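Local coordinates for DUF1902 domain-containing protein (Thermus thermophilus, PDB 1WV8) that is of unknown function, a small two-subunit DUF1902 protein whose four-stranded beta sheet packs against one long helix, at residues 3-7 / 19-24. Coordinates in Å, arbitrary orientation, origin at the centre of the assembly. Residue numbers count along the deposited sequence, not the author numbering.
Sequences TLKVQ and AESDDV
Gln7 and Glu20 form an antiparallel hydrogen-bonded pair, CA to CA 5.0 Å. Gln7 N donates to Glu20 O at 2.7 Å, and Glu20 N donates to Gln7 O at 2.8 Å. Toward the start of strand 3-11, side chains of 19-24 take over the contact with the backbone of Lys5. Ser21 OG (chi1 t) donates to Lys5 O at 2.8 Å. Asp23 OD2 (chi1 m) accepts from Lys5 N at 3.2 Å. Ser21 OG also accepts from Asp23 N at 3.1 Å, an ST turn; Asp22 and Asp23 turn the chain, with phi/psi near -90/-15. A water links Lys5 O (2.9 Å) and Asp22 N (3.1 Å). Gln7 NE2 is hydrogen-bonded to Glu65 OE1 of strand 61-69.

Residues 3-7 stay extended. Leu4 (m, t), Val6 (t), Ala19 and Val24 (t) pack on the helix side of the sheet. Leu4 CD1 lies 4.1 Å from Val24 CG2, and Val6 CG1 lies 4.1 Å from Ala19 CB. Helix 34-51 meets Leu4, Val6 and Ala19. Leu4 also packs on Leu70 of the second subunit.

This is the open end of the beta hairpin 3-11/16-20, with 3-11 as an inner strand. Ser21 and Asp23 bond to the Lys5 backbone with their side chains, so polar bonding to strand 3-11 continues into the turn, beside an apolar face.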
loop_
_atom_site.group_PDB
_atom_site.type_symbol
_atom_site.label_atom_id
_atom_site.label_comp_id
_atom_site.label_asym_id
_atom_site.label_seq_id
_atom_site.Cartn_x
_atom_site.Cartn_y
_atom_site.Cartn_z
ATOM N N THR A 3 10.251 -6.124 -8.027
ATOM C CA THR A 3 9.133 -5.626 -7.236
ATOM C C THR A 3 7.814 -5.965 -7.915
ATOM O O THR A 3 7.593 -5.601 -9.067
ATOM C CB THR A 3 9.200 -4.108 -7.079
ATOM O OG1 THR A 3 10.351 -3.761 -6.302
ATOM C CG2 THR A 3 7.939 -3.584 -6.391
ATOM N N LEU A 4 6.957 -6.684 -7.200
ATOM C CA LEU A 4 5.650 -7.066 -7.722
ATOM C C LEU A 4 4.602 -6.149 -7.108
ATOM O O LEU A 4 4.351 -6.197 -5.900
ATOM C CB LEU A 4 5.325 -8.512 -7.358
ATOM C CG LEU A 4 6.230 -9.617 -7.900
ATOM C CD1 LEU A 4 5.899 -10.948 -7.264
ATOM C CD2 LEU A 4 6.061 -9.674 -9.403
ATOM N N LYS A 5 4.001 -5.315 -7.942
ATOM C CA LYS A 5 2.988 -4.386 -7.484
ATOM C C LYS A 5 1.630 -5.071 -7.427
ATOM O O LYS A 5 1.183 -5.668 -8.405
ATOM C CB LYS A 5 2.946 -3.181 -8.423
ATOM C CG LYS A 5 4.281 -2.454 -8.526
ATOM C CD LYS A 5 4.185 -1.242 -9.439
ATOM C CE LYS A 5 5.533 -0.557 -9.593
ATOM N NZ LYS A 5 5.455 0.639 -10.486
ATOM N N VAL A 6 0.989 -4.989 -6.267
ATOM C CA VAL A 6 -0.331 -5.573 -6.049
ATOM C C VAL A 6 -1.252 -4.499 -5.481
ATOM O O VAL A 6 -0.924 -3.848 -4.476
ATOM C CB VAL A 6 -0.269 -6.738 -5.042
ATOM C CG1 VAL A 6 -1.677 -7.287 -4.763
ATOM C CG2 VAL A 6 0.632 -7.831 -5.586
ATOM N N GLN A 7 -2.402 -4.300 -6.119
ATOM C CA GLN A 7 -3.337 -3.306 -5.623
ATOM C C GLN A 7 -4.356 -3.923 -4.680
ATOM O O GLN A 7 -4.830 -5.041 -4.896
ATOM C CB GLN A 7 -4.078 -2.613 -6.760
ATOM C CG GLN A 7 -3.236 -1.710 -7.623
ATOM C CD GLN A 7 -2.495 -2.467 -8.698
ATOM O OE1 GLN A 7 -3.096 -3.219 -9.455
ATOM N NE2 GLN A 7 -1.182 -2.263 -8.778
ATOM N N ALA A 19 -7.374 -8.139 -3.619
ATOM C CA ALA A 19 -6.094 -8.047 -4.308
ATOM C C ALA A 19 -6.233 -8.104 -5.823
ATOM O O ALA A 19 -7.028 -8.871 -6.365
ATOM C CB ALA A 19 -5.179 -9.153 -3.826
ATOM N N GLU A 20 -5.439 -7.286 -6.500
ATOM C CA GLU A 20 -5.437 -7.233 -7.953
ATOM C C GLU A 20 -4.007 -6.989 -8.423
ATOM O O GLU A 20 -3.346 -6.076 -7.944
ATOM C CB GLU A 20 -6.340 -6.089 -8.434
ATOM C CG GLU A 20 -6.349 -5.865 -9.936
ATOM C CD GLU A 20 -6.775 -7.106 -10.705
ATOM O OE1 GLU A 20 -7.462 -7.968 -10.110
ATOM O OE2 GLU A 20 -6.419 -7.212 -11.901
ATOM N N SER A 21 -3.522 -7.787 -9.364
ATOM C CA SER A 21 -2.164 -7.577 -9.836
ATOM C C SER A 21 -1.921 -7.918 -11.294
ATOM O O SER A 21 -2.311 -8.973 -11.770
ATOM C CB SER A 21 -1.181 -8.372 -8.984
ATOM O OG SER A 21 0.150 -8.103 -9.391
ATOM N N ASP A 22 -1.245 -7.015 -11.991
ATOM C CA ASP A 22 -0.909 -7.210 -13.392
ATOM C C ASP A 22 0.443 -7.929 -13.483
ATOM O O ASP A 22 0.829 -8.413 -14.551
ATOM C CB ASP A 22 -0.827 -5.858 -14.104
ATOM C CG ASP A 22 -0.912 -5.985 -15.609
ATOM O OD1 ASP A 22 -1.973 -6.419 -16.107
ATOM O OD2 ASP A 22 0.080 -5.657 -16.295
ATOM N N ASP A 23 1.160 -7.996 -12.360
ATOM C CA ASP A 23 2.463 -8.659 -12.312
ATOM C C ASP A 23 2.353 -10.097 -11.793
ATOM O O ASP A 23 3.254 -10.903 -11.999
ATOM C CB ASP A 23 3.450 -7.880 -11.417
ATOM C CG ASP A 23 3.787 -6.492 -11.958
ATOM O OD1 ASP A 23 3.836 -6.320 -13.192
ATOM O OD2 ASP A 23 4.027 -5.571 -11.145
ATOM N N VAL A 24 1.250 -10.414 -11.122
ATOM C CA VAL A 24 1.045 -11.749 -10.566
ATOM C C VAL A 24 -0.157 -12.446 -11.210
ATOM O O VAL A 24 -1.291 -11.988 -11.090
ATOM C CB VAL A 24 0.831 -11.666 -9.042
ATOM C CG1 VAL A 24 0.665 -13.044 -8.460
ATOM C CG2 VAL A 24 2.008 -10.965 -8.397
HETATM O O HOH W 1 0.327 -4.553 -10.923
#